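Local coordinates for clp gene regulator (ClgR) (Corynebacterium glutamicum, PDB 3F52), which probably binds regulatory DNA through a helix-turn-helix domain and activates transcription of clp protease genes, at residues R45-A50 with C77-A82; A31-F36 with E71-V76. One frame throughout, in Å; residues are numbered along the deposited sequence.

Contact 1. Residues R45-A50 with C77-A82; sequences RELAEA and CHALGA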
# COMPACT_ATOMS: atom_id res chain seq x y z
N ARG B 45 -15.88 9.92 -12.93
CA ARG B 45 -15.73 11.36 -13.12
C ARG B 45 -16.03 12.12 -11.84
O ARG B 45 -15.30 13.06 -11.49
CB ARG B 45 -16.59 11.84 -14.29
CG ARG B 45 -17.75 10.89 -14.67
CD ARG B 45 -17.32 9.42 -14.50
NE ARG B 45 -17.72 8.56 -15.60
CZ ARG B 45 -17.01 8.39 -16.71
NH1 ARG B 45 -15.84 9.01 -16.89
NH2 ARG B 45 -17.48 7.59 -17.66
N GLU B 46 -17.09 11.69 -11.13
CA GLU B 46 -17.48 12.29 -9.85
C GLU B 46 -16.37 12.21 -8.80
O GLU B 46 -16.05 13.21 -8.15
CB GLU B 46 -18.74 11.61 -9.32
CG GLU B 46 -20.01 11.90 -10.13
CD GLU B 46 -21.24 11.20 -9.55
OE1 GLU B 46 -21.10 10.47 -8.54
OE2 GLU B 46 -22.36 11.42 -10.10
N LEU B 47 -15.80 11.02 -8.64
CA LEU B 47 -14.72 10.84 -7.70
C LEU B 47 -13.47 11.59 -8.17
O LEU B 47 -12.77 12.20 -7.36
CB LEU B 47 -14.40 9.35 -7.47
CG LEU B 47 -13.33 9.08 -6.41
CD1 LEU B 47 -13.68 9.74 -5.09
CD2 LEU B 47 -13.10 7.59 -6.20
N ALA B 48 -13.20 11.52 -9.47
CA ALA B 48 -12.04 12.21 -10.02
C ALA B 48 -12.10 13.71 -9.69
O ALA B 48 -11.15 14.25 -9.13
CB ALA B 48 -11.95 11.98 -11.52
N GLU B 49 -13.22 14.38 -10.01
CA GLU B 49 -13.33 15.80 -9.68
C GLU B 49 -13.21 16.07 -8.17
O GLU B 49 -12.48 16.98 -7.77
CB GLU B 49 -14.56 16.49 -10.32
CG GLU B 49 -15.91 15.84 -10.09
CD GLU B 49 -17.05 16.56 -10.81
OE1 GLU B 49 -16.80 17.30 -11.80
OE2 GLU B 49 -18.23 16.39 -10.39
N ALA B 50 -13.88 15.26 -7.35
CA ALA B 50 -13.77 15.37 -5.89
C ALA B 50 -12.31 15.22 -5.40
O ALA B 50 -11.90 15.92 -4.47
CB ALA B 50 -14.68 14.34 -5.21
N CYS B 77 -9.41 8.56 -0.63
CA CYS B 77 -10.19 7.95 0.44
C CYS B 77 -11.08 8.95 1.18
O CYS B 77 -12.24 8.66 1.45
CB CYS B 77 -9.28 7.20 1.42
SG CYS B 77 -8.47 5.78 0.64
N HIS B 78 -10.54 10.12 1.55
CA HIS B 78 -11.38 11.18 2.15
C HIS B 78 -12.59 11.54 1.28
O HIS B 78 -13.71 11.67 1.78
CB HIS B 78 -10.56 12.43 2.50
CG HIS B 78 -11.33 13.47 3.25
ND1 HIS B 78 -11.91 14.56 2.64
CD2 HIS B 78 -11.63 13.58 4.57
CE1 HIS B 78 -12.53 15.30 3.55
NE2 HIS B 78 -12.37 14.73 4.73
N ALA B 79 -12.36 11.67 -0.03
CA ALA B 79 -13.44 11.93 -0.99
C ALA B 79 -14.48 10.80 -1.05
O ALA B 79 -15.66 11.05 -1.30
CB ALA B 79 -12.88 12.21 -2.36
N LEU B 80 -14.05 9.56 -0.82
CA LEU B 80 -14.97 8.41 -0.69
C LEU B 80 -15.58 8.30 0.70
O LEU B 80 -16.50 7.50 0.92
CB LEU B 80 -14.22 7.10 -1.00
CG LEU B 80 -13.92 6.74 -2.46
CD1 LEU B 80 -12.87 5.63 -2.52
CD2 LEU B 80 -15.21 6.35 -3.20
N GLY B 81 -15.06 9.06 1.66
CA GLY B 81 -15.53 8.96 3.04
C GLY B 81 -15.08 7.65 3.68
O GLY B 81 -15.73 7.14 4.60
N ALA B 82 -13.96 7.12 3.18
CA ALA B 82 -13.41 5.85 3.63
C ALA B 82 -12.10 6.12 4.37
O ALA B 82 -11.41 7.09 4.05
CB ALA B 82 -13.17 4.95 2.42

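Contact 2. Residues A31-F36 with E71-V76; sequences AALRSF and ELLASV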
# COMPACT_ATOMS: atom_id res chain seq x y z
N ALA B 31 -8.24 -2.17 -7.00
CA ALA B 31 -9.46 -2.97 -6.97
C ALA B 31 -10.31 -2.61 -5.73
O ALA B 31 -11.54 -2.53 -5.82
CB ALA B 31 -9.14 -4.45 -7.00
N ALA B 32 -9.64 -2.38 -4.59
CA ALA B 32 -10.31 -1.97 -3.35
C ALA B 32 -11.00 -0.61 -3.55
O ALA B 32 -12.18 -0.45 -3.27
CB ALA B 32 -9.32 -1.91 -2.21
N LEU B 33 -10.24 0.35 -4.08
CA LEU B 33 -10.78 1.70 -4.35
C LEU B 33 -11.99 1.63 -5.25
O LEU B 33 -13.00 2.28 -4.99
CB LEU B 33 -9.71 2.59 -4.97
CG LEU B 33 -8.62 3.08 -3.99
CD1 LEU B 33 -7.43 3.63 -4.76
CD2 LEU B 33 -9.17 4.14 -2.99
N ARG B 34 -11.91 0.82 -6.31
CA ARG B 34 -13.04 0.65 -7.22
C ARG B 34 -14.28 0.11 -6.49
O ARG B 34 -15.40 0.60 -6.68
CB ARG B 34 -12.68 -0.28 -8.39
CG ARG B 34 -13.83 -0.39 -9.42
CD ARG B 34 -13.60 -1.48 -10.48
NE ARG B 34 -12.25 -1.45 -11.07
CZ ARG B 34 -11.32 -2.39 -10.86
NH1 ARG B 34 -10.13 -2.27 -11.44
NH2 ARG B 34 -11.58 -3.48 -10.10
N SER B 35 -14.07 -0.88 -5.62
CA SER B 35 -15.19 -1.44 -4.88
C SER B 35 -15.79 -0.42 -3.87
O SER B 35 -17.02 -0.36 -3.74
CB SER B 35 -14.86 -2.81 -4.26
OG SER B 35 -14.22 -2.65 -3.03
N PHE B 36 -14.96 0.40 -3.22
CA PHE B 36 -15.46 1.44 -2.32
C PHE B 36 -16.25 2.50 -3.11
O PHE B 36 -17.26 3.02 -2.63
CB PHE B 36 -14.34 2.13 -1.55
CG PHE B 36 -13.93 1.43 -0.27
CD1 PHE B 36 -13.10 0.29 -0.32
CD2 PHE B 36 -14.36 1.89 0.97
CE1 PHE B 36 -12.70 -0.36 0.87
CE2 PHE B 36 -13.96 1.25 2.17
CZ PHE B 36 -13.14 0.11 2.11
N GLU B 71 -0.19 10.66 0.26
CA GLU B 71 -1.00 11.87 0.44
C GLU B 71 -2.15 11.86 -0.55
O GLU B 71 -3.28 12.17 -0.18
CB GLU B 71 -0.14 13.14 0.27
CG GLU B 71 0.85 13.39 1.39
CD GLU B 71 2.20 12.69 1.18
OE1 GLU B 71 2.33 11.87 0.24
OE2 GLU B 71 3.15 12.97 1.95
N LEU B 72 -1.89 11.44 -1.79
CA LEU B 72 -2.98 11.37 -2.76
C LEU B 72 -3.95 10.24 -2.44
O LEU B 72 -5.17 10.40 -2.55
CB LEU B 72 -2.44 11.29 -4.18
CG LEU B 72 -3.53 11.26 -5.26
CD1 LEU B 72 -4.53 12.45 -5.16
CD2 LEU B 72 -2.89 11.27 -6.61
N LEU B 73 -3.44 9.10 -1.99
CA LEU B 73 -4.33 8.05 -1.54
C LEU B 73 -5.25 8.54 -0.41
O LEU B 73 -6.44 8.24 -0.38
CB LEU B 73 -3.55 6.80 -1.09
CG LEU B 73 -4.40 5.66 -0.52
CD1 LEU B 73 -5.41 5.11 -1.56
CD2 LEU B 73 -3.47 4.55 -0.03
N ALA B 74 -4.69 9.28 0.53
CA ALA B 74 -5.49 9.79 1.63
C ALA B 74 -6.61 10.70 1.08
O ALA B 74 -7.74 10.67 1.57
CB ALA B 74 -4.62 10.54 2.63
N SER B 75 -6.28 11.49 0.07
CA SER B 75 -7.26 12.41 -0.55
C SER B 75 -8.42 11.69 -1.23
O SER B 75 -9.58 12.08 -1.07
CB SER B 75 -6.56 13.31 -1.56
OG SER B 75 -5.76 14.23 -0.88
N VAL B 76 -8.10 10.66 -2.01
CA VAL B 76 -9.10 9.84 -2.70
C VAL B 76 -10.01 9.13 -1.68
O VAL B 76 -11.22 9.12 -1.84
CB VAL B 76 -8.44 8.85 -3.74
CG1 VAL B 76 -9.47 7.97 -4.40
CG2 VAL B 76 -7.66 9.63 -4.82

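Contact 1. Residues R45-A50 with C77-A82
With chi1 at -176°, Leu-47 extends CG anti to its backbone N and carries both methyls from helix 44-51 toward helix 70-80. There Leu-80 takes the other common first torsion (-77°), which sets CG anti to the carbonyl carbon and swings the branched end back toward Leu-47, although its CB does not start out in that direction. The two leucines meet at about a right angle. CD2 of Leu-47 approaches CD2 of Leu-80 at 3.9 Å, while CD1 of Leu-47 reaches CB of Ala-79 at 3.8 Å. That alanine methyl is also 4.0 Å from CB of Ala-50, and two such small side chains let the backbones come close, with CA of Ala-50 and CA of Ala-79 6.0 Å apart.

Past the last turn of helix 70-80, Gly-81 has positive phi and a Schellman motif forms: Gly-81 N bonds to His-78 O, and Ala-82 N to Cys-77 O. Beyond the pair, Leu-47 also packs on Leu-58 of helix 55-62, the second helix of the helix-turn-helix, and on Arg-37 of helix 25-40. Leu-47 and Leu-80 are buried, while the alanine side is nearer solvent. No hydrogen bond crosses between the segments; 166 Å² is buried between them, and every close approach is between aliphatic carbons, consistent with a fit that depends on shape and on exclusion of water.

Contact 2. Residues A31-F36 with E71-V76
Leu-33 meets Leu-73 and Val-76 through methyl groups alone, with no flat group between them. The ring of Phe-36 does not reach residues 71-76: the carbonyl O of Ala-32, one helical turn back, lies in the ring plane at its edge, and the Phe-36 side chain packs on Val-87 and Glu-90 of helix 84-92. Across the contact itself, CD1 of Leu-33 touches CD1 of Leu-73 at 4.1 Å, and CD2 of Leu-33 comes equally near CG1 of Val-76, also 4.1 Å. One methyl of Leu-73 thus faces the fork of Leu-33, since its CD1 is 4.1 Å from CD2 of Leu-33 as well.

Both helices belong to the all-helical XRE-type domain, in which helix 25-40 precedes the helix-turn-helix pair 44-51 and 55-62, and helix 70-80 follows it. The centre of the contact lies about 3 Å from the centre of the chain, and Leu-33, buried there, also packs on Leu-61 of helix 55-62 and on Val-87.

Leu-73 has CG anti to its backbone N (chi1 177°), which bends the side chain toward Leu-33 from a CB that does not aim there, and the two leucines cross at a slant; Val-76 uses the same relation for CG1, and meets Leu-33 at about a right angle. The backbones remain well apart, CA of Leu-33 lying 8.5 Å from CA of Val-76. Leu-73 also packs on Leu-25 of the second subunit, and toward the start of helix 70-80 Glu-71 OE2 forms a salt bridge with Arg-26 NH1 of that subunit.

Contacts 1 and 2 draw on successive parts of helix 70-80, the first using its C-terminal end and the second the turns before it; their centres are about 8 Å apart. They also touch directly. Leu-80 CD1, in contact 1, is 4.0 Å from Leu-33 CD2 in contact 2, and that same Leu-33 CD2 is 4.0 Å from Cys-77 SG. Past the helix end, Ala-82 CB lies 3.6 Å from Phe-36 CD2, and Leu-80 CD1 is 3.9 Å from Phe-36 CB. One apolar core therefore runs through both, joining helix 44-51 and helix 25-40 to a shared partner. Helix 55-62, probably the DNA-recognition helix as in relatives, is packed by Leu-47 from contact 1 and by Leu-33 from contact 2.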